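Malate synthase (Haloferax volcanii, PDB 3OYZ) catalyses the magnesium-dependent Claisen condensation of acetyl-CoA with glyoxylate and the hydrolysis of the malyl-CoA intermediate, yielding malate for the glyoxylate cycle. Local coordinates at residues D128-A133 with M153-E158; L146-L151 with T177-R182; G189-T194 with G204-W209; D234-E239 with E382-W387. All coordinates share one frame; numbering follows the deposited sequence.

How the contacts relate
Three of the contacts lie on one TIM barrel, and contact 4 ties the chain's C-terminal part to it. Contacts 1 and 2, with centres about 13 Å apart, interleave along the chain: contact 2 joins the loops leading into strands 152-157 and 183-188, just ahead of the first of these, and contact 1 packs helix 127-143 along that strand. Contact 3 follows, about 19 Å from contact 1, centre to centre; Glu158 and Asp192, one from each, bind the same magnesium ion, which also carries the pyruvate. Contact 4, about 15 Å from contact 3 between centres, brings strand 382-387 to the acetyl-CoA. Contacts 2 and 4 are farthest apart, about 39 Å between centres.

Contact 1 of 4, residues D128-A133 with M153-E158; sequences DDWKKA and MSVIIE. With MG (magnesium ion), chain D; PYR (pyruvic acid), chain C.
In the beta-alpha-beta unit formed by strand 118-121, helix 127-143 and strand 152-157, Trp130 of the helix lays its indole against Val155 and Ile157 of the strand. CG stands anti to the carbonyl carbon (chi1 -55°), and the far end of the indole reaches the strand. Val155 CG2 sits over one face, 3.8 Å from Trp130 CH2 and offset toward the rim, in a CH-pi contact with the six-membered ring. Ile157 CD1 comes obliquely to the same end of the indole, 3.8 Å from Trp130 CZ2. A broad flat ring suits this place because it spans two strand residues at once, while its one polar atom, NE1, is satisfied by the carbonyl of Gly125. This is the helix-on-strand layer of a TIM barrel, the short segments running at 140° to each other. Nearer the start of the strand, Met153 reaches up with its flexible thioether, CE lying 3.9 Å from Ala133 CB and 3.7 Å from Trp130 O; the small alanine lets that methyl approach the helix closely. Where strand 152-157 ends, Glu158 turns to the active site, and its OE2 binds the magnesium ion at 2.1 Å, next to pyruvate O.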
# COMPACT_ATOMS: atom_id res chain seq x y z
N ASP A 128 -21.88 2.43 -4.96
CA ASP A 128 -23.25 2.68 -5.41
C ASP A 128 -23.29 2.78 -6.97
O ASP A 128 -24.29 2.38 -7.54
CB ASP A 128 -23.84 3.96 -4.78
CG ASP A 128 -24.31 3.66 -3.35
OD1 ASP A 128 -24.26 2.49 -2.87
OD2 ASP A 128 -24.82 4.55 -2.68
N ASP A 129 -22.20 3.19 -7.60
CA ASP A 129 -22.11 3.14 -9.11
C ASP A 129 -22.02 1.67 -9.57
O ASP A 129 -22.61 1.30 -10.61
CB ASP A 129 -20.83 3.82 -9.60
CG ASP A 129 -20.73 3.86 -11.16
OD1 ASP A 129 -21.70 4.36 -11.81
OD2 ASP A 129 -19.75 3.27 -11.69
N TRP A 130 -21.31 0.81 -8.85
CA TRP A 130 -21.35 -0.63 -9.22
C TRP A 130 -22.74 -1.22 -9.10
O TRP A 130 -23.12 -2.09 -9.90
CB TRP A 130 -20.40 -1.55 -8.37
CG TRP A 130 -18.94 -1.15 -8.33
CD1 TRP A 130 -18.38 0.10 -8.41
CD2 TRP A 130 -17.87 -2.05 -8.01
NE1 TRP A 130 -17.03 0.03 -8.19
CE2 TRP A 130 -16.69 -1.27 -7.89
CE3 TRP A 130 -17.83 -3.42 -7.75
CZ2 TRP A 130 -15.43 -1.82 -7.61
CZ3 TRP A 130 -16.55 -4.00 -7.43
CH2 TRP A 130 -15.38 -3.19 -7.40
N LYS A 131 -23.54 -0.77 -8.14
CA LYS A 131 -24.89 -1.32 -7.99
C LYS A 131 -25.66 -0.81 -9.24
O LYS A 131 -26.63 -1.44 -9.63
CB LYS A 131 -25.55 -0.71 -6.74
CG LYS A 131 -24.85 -1.32 -5.48
CD LYS A 131 -25.45 -0.70 -4.16
CE LYS A 131 -24.63 -1.24 -2.94
NZ LYS A 131 -24.98 -0.29 -1.83
N LYS A 132 -25.37 0.37 -9.76
CA LYS A 132 -26.18 0.81 -10.98
C LYS A 132 -25.90 -0.14 -12.17
O LYS A 132 -26.82 -0.49 -12.89
CB LYS A 132 -25.70 2.19 -11.44
CG LYS A 132 -26.12 3.29 -10.42
CD LYS A 132 -25.44 4.62 -10.77
CE LYS A 132 -25.86 5.65 -9.68
NZ LYS A 132 -25.21 6.99 -9.96
N ALA A 133 -24.66 -0.58 -12.36
CA ALA A 133 -24.38 -1.48 -13.49
C ALA A 133 -25.09 -2.80 -13.15
O ALA A 133 -25.80 -3.38 -14.01
CB ALA A 133 -22.86 -1.67 -13.67
N MET A 153 -20.43 -10.14 -14.13
CA MET A 153 -19.95 -8.77 -14.33
C MET A 153 -18.49 -8.70 -13.91
O MET A 153 -18.13 -9.13 -12.82
CB MET A 153 -20.76 -7.82 -13.41
CG MET A 153 -20.37 -6.28 -13.50
SD MET A 153 -21.58 -5.47 -12.34
CE MET A 153 -20.59 -4.12 -11.71
N SER A 154 -17.67 -8.01 -14.69
CA SER A 154 -16.28 -7.82 -14.33
C SER A 154 -16.13 -6.32 -14.35
O SER A 154 -16.80 -5.66 -15.18
CB SER A 154 -15.29 -8.50 -15.31
OG SER A 154 -15.45 -9.91 -15.09
N VAL A 155 -15.25 -5.75 -13.51
CA VAL A 155 -15.16 -4.31 -13.58
C VAL A 155 -13.72 -3.95 -13.80
O VAL A 155 -12.80 -4.61 -13.32
CB VAL A 155 -15.68 -3.56 -12.30
CG1 VAL A 155 -17.12 -3.96 -12.05
CG2 VAL A 155 -14.86 -4.07 -11.06
N ILE A 156 -13.48 -2.81 -14.44
CA ILE A 156 -12.14 -2.28 -14.53
C ILE A 156 -11.92 -1.25 -13.37
O ILE A 156 -12.74 -0.35 -13.24
CB ILE A 156 -11.98 -1.44 -15.81
CG1 ILE A 156 -12.23 -2.28 -17.10
CG2 ILE A 156 -10.47 -1.03 -15.89
CD1 ILE A 156 -11.61 -3.61 -17.15
N ILE A 157 -10.90 -1.42 -12.53
CA ILE A 157 -10.57 -0.54 -11.37
C ILE A 157 -9.65 0.48 -11.97
O ILE A 157 -8.47 0.19 -12.23
CB ILE A 157 -9.78 -1.33 -10.25
CG1 ILE A 157 -10.62 -2.59 -9.81
CG2 ILE A 157 -9.54 -0.36 -9.04
CD1 ILE A 157 -12.10 -2.31 -9.37
N GLU A 158 -10.18 1.67 -12.27
CA GLU A 158 -9.33 2.65 -12.91
C GLU A 158 -9.65 4.03 -12.41
O GLU A 158 -9.49 5.04 -13.13
CB GLU A 158 -9.46 2.60 -14.46
CG GLU A 158 -10.84 2.80 -15.00
CD GLU A 158 -10.85 2.29 -16.49
OE1 GLU A 158 -11.91 1.90 -16.96
OE2 GLU A 158 -9.79 2.16 -17.11
MG MG D . -9.47 2.60 -19.18
C PYR C . -7.01 1.41 -18.91
O PYR C . -7.62 2.51 -18.70
OXT PYR C . -5.84 1.16 -18.44
CA PYR C . -7.73 0.40 -19.55
O3 PYR C . -8.97 0.61 -19.90
CB PYR C . -7.13 -0.94 -19.75
O HOH W 1 -11.37 2.11 -19.58
O HOH W 2 -9.39 2.68 -21.54

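Contact 2 of 4, residues L146-L151 with T177-R182; sequences LDEGSL and TNNLER. With K (potassium ion), chain E; K (potassium ion), chain G.
Arg182 starts with CG between its backbone N and carbonyl carbon (chi1 72°), extends at chi2 and bends at chi3, a folded course that ends with the guanidinium against Gly149 and Leu151. Glu148 starts with CG anti to the backbone N (chi1 -162°) and runs on extended to Asn179. The direct bond between the segments is Arg182 NH1 to Leu151 O, 2.8 Å long and noticeably bent, with the oxygen in the guanidinium plane and the donor in the carbonyl plane. Gly149 CA lies 3.7 Å from the same NH1. Gly149 belongs to a type II turn from Asp147 to Ser150, and its positive phi favours glycine; Ser150 OG closes back on Asp147 O, adding to the backbone bond of the turn. At the outer side, the carboxylate of Glu148 and the amide of Asn179 meet with their planes 46° apart, Glu148 CD being 3.4 Å from Asn179 ND2. Water 3 bridges them, donating to Glu148 OE1 and accepting from Asn179 ND2. Glu148 OE1 also has His142 as a partner, and Asn179 has Thr138. The amide's other end, Asn179 OD1, binds a potassium ion at 2.7 Å. Asn178 uses its backbone O for both potassium ions and its OD1 for the one it shares with Glu181; the same OD1 accepts from Leu180 N in an Asx turn. Arg182 is also paired with Asp134 and Glu141 of helix 127-143. An arginine so surrounded is probably held firmly in its charged form, its several N-H groups binding two loops and a helix together, while potassium may partly offset the negative charge of Glu181.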
# COMPACT_ATOMS: atom_id res chain seq x y z
N LEU A 146 -33.11 -14.66 -19.56
CA LEU A 146 -31.95 -15.39 -19.05
C LEU A 146 -32.08 -15.70 -17.57
O LEU A 146 -32.83 -15.01 -16.87
CB LEU A 146 -30.66 -14.61 -19.31
CG LEU A 146 -30.67 -13.99 -20.70
CD1 LEU A 146 -29.49 -13.07 -20.83
CD2 LEU A 146 -30.51 -15.14 -21.79
N ASP A 147 -31.36 -16.69 -17.06
CA ASP A 147 -31.48 -16.93 -15.63
C ASP A 147 -30.88 -15.72 -14.86
O ASP A 147 -29.88 -15.13 -15.28
CB ASP A 147 -30.75 -18.20 -15.21
CG ASP A 147 -31.42 -19.47 -15.73
OD1 ASP A 147 -32.65 -19.70 -15.58
OD2 ASP A 147 -30.63 -20.32 -16.21
N GLU A 148 -31.57 -15.31 -13.80
CA GLU A 148 -31.01 -14.26 -12.94
C GLU A 148 -29.57 -14.57 -12.50
O GLU A 148 -29.28 -15.69 -12.07
CB GLU A 148 -31.90 -14.02 -11.71
CG GLU A 148 -31.57 -12.64 -11.07
CD GLU A 148 -32.59 -12.24 -10.02
OE1 GLU A 148 -33.45 -11.39 -10.34
OE2 GLU A 148 -32.60 -12.82 -8.91
N GLY A 149 -28.64 -13.64 -12.69
CA GLY A 149 -27.26 -13.84 -12.19
C GLY A 149 -26.37 -14.58 -13.19
O GLY A 149 -25.20 -14.83 -12.95
N SER A 150 -26.92 -14.95 -14.35
CA SER A 150 -26.14 -15.79 -15.26
C SER A 150 -25.11 -14.99 -16.07
O SER A 150 -24.08 -15.54 -16.50
CB SER A 150 -27.11 -16.55 -16.19
OG SER A 150 -27.76 -15.65 -17.08
N LEU A 151 -25.33 -13.70 -16.29
CA LEU A 151 -24.24 -12.92 -16.88
C LEU A 151 -23.27 -12.39 -15.79
O LEU A 151 -23.70 -11.60 -14.92
CB LEU A 151 -24.85 -11.69 -17.56
CG LEU A 151 -25.65 -12.14 -18.80
CD1 LEU A 151 -26.22 -10.85 -19.26
CD2 LEU A 151 -24.66 -12.65 -19.87
N THR A 177 -30.77 -6.42 -2.01
CA THR A 177 -31.30 -5.44 -2.93
C THR A 177 -30.43 -5.44 -4.20
O THR A 177 -30.81 -4.82 -5.16
CB THR A 177 -31.31 -4.12 -2.13
OG1 THR A 177 -29.98 -4.01 -1.58
CG2 THR A 177 -32.32 -4.29 -0.95
N ASN A 178 -29.30 -6.16 -4.25
CA ASN A 178 -28.49 -6.25 -5.45
C ASN A 178 -28.22 -7.71 -5.86
O ASN A 178 -28.48 -8.62 -5.06
CB ASN A 178 -27.20 -5.44 -5.41
CG ASN A 178 -26.19 -5.96 -4.36
OD1 ASN A 178 -25.77 -7.10 -4.44
ND2 ASN A 178 -25.99 -5.18 -3.28
N ASN A 179 -27.65 -7.91 -7.04
CA ASN A 179 -27.24 -9.22 -7.57
C ASN A 179 -25.70 -9.25 -7.77
O ASN A 179 -25.18 -9.92 -8.67
CB ASN A 179 -28.08 -9.55 -8.84
CG ASN A 179 -29.50 -10.04 -8.49
OD1 ASN A 179 -29.69 -10.76 -7.53
ND2 ASN A 179 -30.51 -9.62 -9.25
N LEU A 180 -24.93 -8.48 -6.97
CA LEU A 180 -23.49 -8.32 -7.16
C LEU A 180 -22.75 -9.59 -6.86
O LEU A 180 -21.57 -9.62 -7.11
CB LEU A 180 -22.89 -7.15 -6.31
CG LEU A 180 -23.20 -5.77 -6.95
CD1 LEU A 180 -22.90 -4.77 -5.78
CD2 LEU A 180 -22.25 -5.50 -8.14
N GLU A 181 -23.40 -10.68 -6.44
CA GLU A 181 -22.71 -11.98 -6.47
C GLU A 181 -22.31 -12.36 -7.90
O GLU A 181 -21.44 -13.19 -8.06
CB GLU A 181 -23.70 -13.11 -6.08
CG GLU A 181 -24.06 -13.04 -4.67
CD GLU A 181 -25.37 -12.28 -4.40
OE1 GLU A 181 -25.85 -11.38 -5.17
OE2 GLU A 181 -25.87 -12.61 -3.30
N ARG A 182 -22.84 -11.71 -8.93
CA ARG A 182 -22.37 -11.95 -10.34
C ARG A 182 -20.94 -11.46 -10.66
O ARG A 182 -20.38 -11.76 -11.74
CB ARG A 182 -23.37 -11.26 -11.32
CG ARG A 182 -23.28 -9.68 -11.33
CD ARG A 182 -24.17 -8.83 -12.25
NE ARG A 182 -25.61 -8.99 -12.01
CZ ARG A 182 -26.44 -9.82 -12.65
NH1 ARG A 182 -25.96 -10.68 -13.53
NH2 ARG A 182 -27.73 -9.81 -12.39
K K E . -26.63 -9.55 -3.32
K K G . -30.84 -9.98 -5.17
O HOH W 3 -33.30 -9.39 -8.52
O HOH W 4 -31.34 -7.35 -7.17
O HOH W 5 -28.31 -11.57 -2.64

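Contact 3 of 4, residues G189-T194 with G204-W209; sequences GEVDYT and GELPAW. With MG (magnesium ion), chain D; PYR (pyruvic acid), chain C.
Aromatic packing and one hydrogen bond involve Trp209, which lies on the loop before helix 210-223 and meets Tyr193 and Thr194 of helix 190-197. Tyr193 turns its edge to the indole in a T-shaped pair, the planes at 84° and CE2 3.5 Å from Trp209 CD2; its CG stands anti to the backbone N (chi1 -178°). Pro207 CB lies over the opposite face of the indole. The hydrogen bond is nearly straight: Trp209 NE1 donates to Thr194 OG1 at 3.1 Å, in the indole plane. Threonine suits the place because its hydroxyl accepts this bond and donates to Glu190 O at 2.7 Å, tying the loop to the helix backbone. Apolar contacts complete the interface. Branched Leu206 puts CD1 3.9 Å from Val191 CG2 and CD2 against Val191 CA, and Glu190 CG passes Trp209 CD1 at 3.7 Å while its carboxylate pairs with Arg244. On the ligand side, Val191 N and Asp192 N donate to pyruvate OXT and O, and Asp192 OD2 binds the magnesium ion at 1.9 Å. Backbone N-H groups at the start of a helix after a TIM-barrel strand, holding a carboxylate beside a metal, are part of the active site at the strands' C-terminal ends.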
# COMPACT_ATOMS: atom_id res chain seq x y z
N GLY A 189 -6.97 -0.99 -14.46
CA GLY A 189 -6.80 -0.22 -15.67
C GLY A 189 -5.79 0.87 -15.44
O GLY A 189 -6.16 2.00 -15.24
N GLU A 190 -4.51 0.54 -15.54
CA GLU A 190 -3.46 1.48 -15.15
C GLU A 190 -3.46 2.79 -15.93
O GLU A 190 -3.00 3.80 -15.39
CB GLU A 190 -2.07 0.86 -15.16
CG GLU A 190 -1.65 0.14 -13.87
CD GLU A 190 -2.03 -1.33 -13.83
OE1 GLU A 190 -2.90 -1.69 -14.64
OE2 GLU A 190 -1.52 -2.11 -12.98
N VAL A 191 -4.01 2.78 -17.14
CA VAL A 191 -3.86 3.96 -18.01
C VAL A 191 -4.86 5.03 -17.55
O VAL A 191 -4.45 6.14 -17.21
CB VAL A 191 -4.03 3.65 -19.51
CG1 VAL A 191 -3.62 4.91 -20.25
CG2 VAL A 191 -3.09 2.52 -19.89
N ASP A 192 -6.14 4.71 -17.54
CA ASP A 192 -7.10 5.66 -17.01
C ASP A 192 -6.89 5.92 -15.50
O ASP A 192 -7.15 7.03 -15.01
CB ASP A 192 -8.50 5.12 -17.23
CG ASP A 192 -9.03 5.42 -18.65
OD1 ASP A 192 -8.84 6.59 -19.02
OD2 ASP A 192 -9.52 4.48 -19.33
N TYR A 193 -6.29 4.97 -14.79
CA TYR A 193 -6.03 5.20 -13.38
C TYR A 193 -4.96 6.25 -13.21
O TYR A 193 -5.08 7.16 -12.39
CB TYR A 193 -5.58 3.88 -12.76
CG TYR A 193 -5.30 3.95 -11.26
CD1 TYR A 193 -6.35 3.87 -10.36
CD2 TYR A 193 -3.99 4.04 -10.78
CE1 TYR A 193 -6.09 3.90 -8.94
CE2 TYR A 193 -3.73 4.05 -9.42
CZ TYR A 193 -4.77 3.93 -8.51
OH TYR A 193 -4.38 3.99 -7.17
N THR A 194 -3.90 6.18 -14.02
CA THR A 194 -2.86 7.22 -14.04
C THR A 194 -3.41 8.60 -14.23
O THR A 194 -2.99 9.54 -13.53
CB THR A 194 -1.86 6.96 -15.19
OG1 THR A 194 -1.20 5.75 -14.84
CG2 THR A 194 -0.74 8.08 -15.33
N GLY A 204 6.77 9.44 -19.68
CA GLY A 204 5.40 9.33 -20.19
C GLY A 204 4.97 7.90 -20.08
O GLY A 204 3.81 7.63 -20.24
N GLU A 205 5.85 6.96 -19.74
CA GLU A 205 5.44 5.57 -19.54
C GLU A 205 4.58 5.47 -18.23
O GLU A 205 4.69 6.35 -17.34
CB GLU A 205 6.64 4.63 -19.38
CG GLU A 205 7.50 4.35 -20.66
CD GLU A 205 6.75 4.09 -21.99
OE1 GLU A 205 5.97 3.11 -22.15
OE2 GLU A 205 6.95 4.86 -22.96
N LEU A 206 3.76 4.43 -18.14
CA LEU A 206 2.92 4.20 -16.97
C LEU A 206 3.74 4.01 -15.70
O LEU A 206 4.73 3.27 -15.69
CB LEU A 206 2.10 2.93 -17.18
CG LEU A 206 1.05 3.00 -18.26
CD1 LEU A 206 0.35 1.61 -18.23
CD2 LEU A 206 0.00 4.08 -18.02
N PRO A 207 3.36 4.69 -14.59
CA PRO A 207 3.92 4.24 -13.32
C PRO A 207 3.57 2.74 -13.07
O PRO A 207 2.62 2.18 -13.59
CB PRO A 207 3.15 5.09 -12.26
CG PRO A 207 2.49 6.15 -13.01
CD PRO A 207 2.30 5.70 -14.46
N ALA A 208 4.29 2.10 -12.17
CA ALA A 208 4.08 0.69 -11.85
C ALA A 208 2.91 0.39 -10.88
O ALA A 208 2.39 -0.75 -10.87
CB ALA A 208 5.42 0.14 -11.33
N TRP A 209 2.48 1.39 -10.11
CA TRP A 209 1.36 1.29 -9.11
C TRP A 209 1.31 -0.04 -8.36
O TRP A 209 0.29 -0.74 -8.36
CB TRP A 209 0.04 1.43 -9.88
CG TRP A 209 -0.12 2.73 -10.60
CD1 TRP A 209 -0.28 2.94 -11.94
CD2 TRP A 209 -0.28 3.99 -9.95
NE1 TRP A 209 -0.50 4.27 -12.15
CE2 TRP A 209 -0.52 4.94 -10.95
CE3 TRP A 209 -0.29 4.39 -8.60
CZ2 TRP A 209 -0.70 6.31 -10.66
CZ3 TRP A 209 -0.53 5.74 -8.30
CH2 TRP A 209 -0.70 6.69 -9.34
MG MG D . -9.47 2.60 -19.18
C PYR C . -7.01 1.41 -18.91
O PYR C . -7.62 2.51 -18.70
OXT PYR C . -5.84 1.16 -18.44
CA PYR C . -7.73 0.40 -19.55
O3 PYR C . -8.97 0.61 -19.90
CB PYR C . -7.13 -0.94 -19.75
O HOH W 2 -9.39 2.68 -21.54
O HOH W 1 -11.37 2.11 -19.58

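Contact 4 of 4, residues D234-E239 with E382-W387; sequences DIRDVE and EKDRMW. With ACO (acetyl coenzyme *a), chain B.
The acetyl-CoA pocket is bordered here by the turn 234-237 and strand 382-387, joined by a salt bridge between Arg236 and Asp384. Arg236 bends at chi2 (-58°), and its guanidinium meets Asp384 side-on, NE and NH2 both gripping a single oxygen, OD2, at 2.8 and 2.9 Å. The oxygen lies close to the guanidinium plane, whereas the carboxylate is turned 61° from it: NH2 meets OD2 nearly along its C-O axis, and NE comes from the anti side, tilted well out of the carboxylate plane. NH2 also donates to the phosphate oxygen O5A of acetyl-CoA at 2.9 Å, with a weaker bond from NH1 to that atom. Arginine suits the place because one flat group can serve carboxylate and phosphate together; Asp384, as second shell, probably fixes its orientation and balances its charge. Ile235 CD1 rests over the centre of the guanidinium face and touches the pantetheine arm, while its CG2 packs 4.1 Å from Met386 CB. Unbranched and flexible, Met386 follows the arm, CG 3.5 Å from acetyl-CoA CEP and CE 3.7 Å from the thioester sulfur S1P. Asp234 OD1 lies against Arg385 CG at 3.8 Å; the guanidinium of Arg385 continues to Asp233 and the carbonyl of Gly204. Strand 382-387 pairs antiparallel with strand 364-369 on its way to helix 389-395, while the turn leads straight into helix 238-249, with Asp237 as its N-cap.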
# COMPACT_ATOMS: atom_id res chain seq x y z
N ASP A 234 3.88 -1.24 -23.76
CA ASP A 234 5.08 -1.49 -24.59
C ASP A 234 5.03 -2.86 -25.23
O ASP A 234 5.73 -3.78 -24.76
CB ASP A 234 6.34 -1.40 -23.72
CG ASP A 234 6.57 0.01 -23.18
OD1 ASP A 234 5.89 0.94 -23.66
OD2 ASP A 234 7.39 0.23 -22.27
N ILE A 235 4.14 -3.04 -26.21
CA ILE A 235 3.71 -4.35 -26.68
C ILE A 235 4.85 -5.20 -27.25
O ILE A 235 4.76 -6.42 -27.29
CB ILE A 235 2.58 -4.25 -27.72
CG1 ILE A 235 2.97 -3.21 -28.79
CG2 ILE A 235 1.30 -3.69 -27.09
CD1 ILE A 235 1.92 -3.08 -29.92
N ARG A 236 5.95 -4.58 -27.67
CA ARG A 236 7.06 -5.39 -28.24
C ARG A 236 8.07 -5.86 -27.20
O ARG A 236 8.90 -6.71 -27.52
CB ARG A 236 7.86 -4.66 -29.33
CG ARG A 236 7.05 -3.78 -30.30
CD ARG A 236 5.97 -4.55 -31.05
NE ARG A 236 5.26 -3.60 -31.91
CZ ARG A 236 4.16 -3.86 -32.62
NH1 ARG A 236 3.56 -5.04 -32.54
NH2 ARG A 236 3.62 -2.91 -33.37
N ASP A 237 8.01 -5.29 -25.99
CA ASP A 237 8.97 -5.57 -24.91
C ASP A 237 8.59 -6.91 -24.27
O ASP A 237 7.87 -6.98 -23.26
CB ASP A 237 8.99 -4.38 -23.94
CG ASP A 237 10.01 -4.50 -22.83
OD1 ASP A 237 10.81 -5.46 -22.79
OD2 ASP A 237 10.01 -3.60 -21.97
N VAL A 238 9.09 -7.99 -24.86
CA VAL A 238 8.82 -9.32 -24.32
C VAL A 238 9.38 -9.50 -22.91
O VAL A 238 8.74 -10.11 -22.03
CB VAL A 238 9.38 -10.44 -25.26
CG1 VAL A 238 9.35 -11.83 -24.58
CG2 VAL A 238 8.61 -10.42 -26.57
N GLU A 239 10.59 -9.01 -22.68
CA GLU A 239 11.23 -9.25 -21.40
C GLU A 239 10.54 -8.45 -20.27
O GLU A 239 10.34 -9.00 -19.18
CB GLU A 239 12.73 -8.91 -21.49
CG GLU A 239 13.47 -9.33 -20.24
CD GLU A 239 13.32 -10.83 -19.93
OE1 GLU A 239 13.25 -11.66 -20.88
OE2 GLU A 239 13.26 -11.17 -18.71
N GLU A 382 13.64 1.68 -32.77
CA GLU A 382 12.21 1.98 -32.95
C GLU A 382 11.41 1.49 -31.72
O GLU A 382 11.23 0.28 -31.54
CB GLU A 382 11.71 1.34 -34.25
CG GLU A 382 10.29 1.67 -34.69
CD GLU A 382 10.13 1.69 -36.21
OE1 GLU A 382 10.90 1.02 -36.92
OE2 GLU A 382 9.23 2.40 -36.71
N LYS A 383 10.96 2.41 -30.87
CA LYS A 383 10.25 2.08 -29.62
C LYS A 383 8.75 2.18 -29.88
O LYS A 383 8.31 3.23 -30.34
CB LYS A 383 10.66 3.08 -28.54
CG LYS A 383 10.95 2.48 -27.18
CD LYS A 383 11.55 3.55 -26.27
CE LYS A 383 12.29 2.91 -25.11
NZ LYS A 383 13.55 2.31 -25.59
N ASP A 384 7.99 1.11 -29.65
CA ASP A 384 6.54 1.08 -29.92
C ASP A 384 5.72 1.12 -28.62
O ASP A 384 6.02 0.41 -27.67
CB ASP A 384 6.08 -0.19 -30.66
CG ASP A 384 6.40 -0.18 -32.16
OD1 ASP A 384 7.25 0.60 -32.63
OD2 ASP A 384 5.78 -1.02 -32.85
N ARG A 385 4.64 1.90 -28.59
CA ARG A 385 3.72 1.88 -27.44
C ARG A 385 2.30 1.96 -27.98
O ARG A 385 2.03 2.79 -28.87
CB ARG A 385 4.00 3.09 -26.56
CG ARG A 385 3.22 3.07 -25.26
CD ARG A 385 3.17 4.45 -24.63
NE ARG A 385 2.39 4.34 -23.39
CZ ARG A 385 2.35 5.28 -22.45
NH1 ARG A 385 3.03 6.40 -22.61
NH2 ARG A 385 1.59 5.11 -21.38
N MET A 386 1.42 1.07 -27.50
CA MET A 386 -0.03 1.14 -27.77
C MET A 386 -0.61 2.43 -27.18
O MET A 386 -0.40 2.72 -25.99
CB MET A 386 -0.74 -0.12 -27.26
CG MET A 386 -2.22 -0.34 -27.66
SD MET A 386 -3.47 0.61 -26.71
CE MET A 386 -3.07 0.08 -25.02
N TRP A 387 -1.25 3.23 -28.03
CA TRP A 387 -2.01 4.43 -27.69
C TRP A 387 -3.50 4.25 -27.96
O TRP A 387 -3.92 3.71 -29.01
CB TRP A 387 -1.58 5.70 -28.43
CG TRP A 387 -0.38 6.36 -27.81
CD1 TRP A 387 0.84 5.81 -27.68
CD2 TRP A 387 -0.28 7.70 -27.30
NE1 TRP A 387 1.71 6.70 -27.10
CE2 TRP A 387 1.03 7.86 -26.82
CE3 TRP A 387 -1.18 8.75 -27.13
CZ2 TRP A 387 1.48 9.04 -26.22
CZ3 TRP A 387 -0.73 9.92 -26.55
CH2 TRP A 387 0.58 10.05 -26.10
N1A ACO B . -7.22 -8.57 -31.58
C2A ACO B . -7.29 -9.28 -32.72
N3A ACO B . -6.26 -9.32 -33.58
C4A ACO B . -5.10 -8.63 -33.38
C5A ACO B . -4.99 -7.85 -32.13
C6A ACO B . -6.16 -7.81 -31.22
N6A ACO B . -6.03 -7.04 -30.11
N7A ACO B . -3.79 -7.26 -32.12
C8A ACO B . -3.18 -7.61 -33.28
N9A ACO B . -3.93 -8.46 -33.99
C1B ACO B . -3.50 -9.05 -35.31
C2B ACO B . -2.75 -7.97 -36.08
O2B ACO B . -3.70 -7.17 -36.79
C3B ACO B . -1.81 -8.76 -36.96
O3B ACO B . -2.68 -9.22 -38.00
P3B ACO B . -2.22 -9.67 -39.52
O7A ACO B . -2.30 -11.18 -39.35
O8A ACO B . -0.85 -9.03 -39.61
O9A ACO B . -3.21 -9.05 -40.48
C4B ACO B . -1.43 -9.92 -36.05
O4B ACO B . -2.55 -10.12 -35.17
C5B ACO B . -0.22 -9.60 -35.19
O5B ACO B . -0.33 -8.22 -34.81
P1A ACO B . 0.88 -7.41 -34.15
O1A ACO B . 2.03 -7.15 -35.06
O2A ACO B . 1.23 -8.21 -32.93
O3A ACO B . 0.37 -5.97 -33.66
P2A ACO B . 0.08 -4.77 -34.68
O4A ACO B . -0.67 -5.54 -35.73
O5A ACO B . 1.32 -3.91 -34.74
O6A ACO B . -0.98 -3.78 -33.94
CBP ACO B . -2.15 -2.74 -32.04
CCP ACO B . -0.82 -3.24 -32.62
CDP ACO B . -2.75 -1.65 -32.92
CEP ACO B . -1.83 -2.12 -30.69
CAP ACO B . -3.20 -3.85 -31.93
OAP ACO B . -2.51 -4.94 -31.33
C9P ACO B . -4.39 -3.50 -31.06
O9P ACO B . -5.23 -2.69 -31.46
N8P ACO B . -4.44 -4.10 -29.86
C7P ACO B . -5.57 -3.82 -28.97
C6P ACO B . -5.52 -2.42 -28.33
C5P ACO B . -6.59 -2.44 -27.27
O5P ACO B . -7.26 -3.45 -27.08
N4P ACO B . -6.70 -1.32 -26.54
C3P ACO B . -7.63 -1.14 -25.45
C2P ACO B . -7.27 -2.01 -24.24
S1P ACO B . -6.18 -0.91 -23.38
C ACO B . -7.09 0.23 -22.53
O ACO B . -8.26 0.46 -22.74
CH3 ACO B . -6.35 1.03 -21.49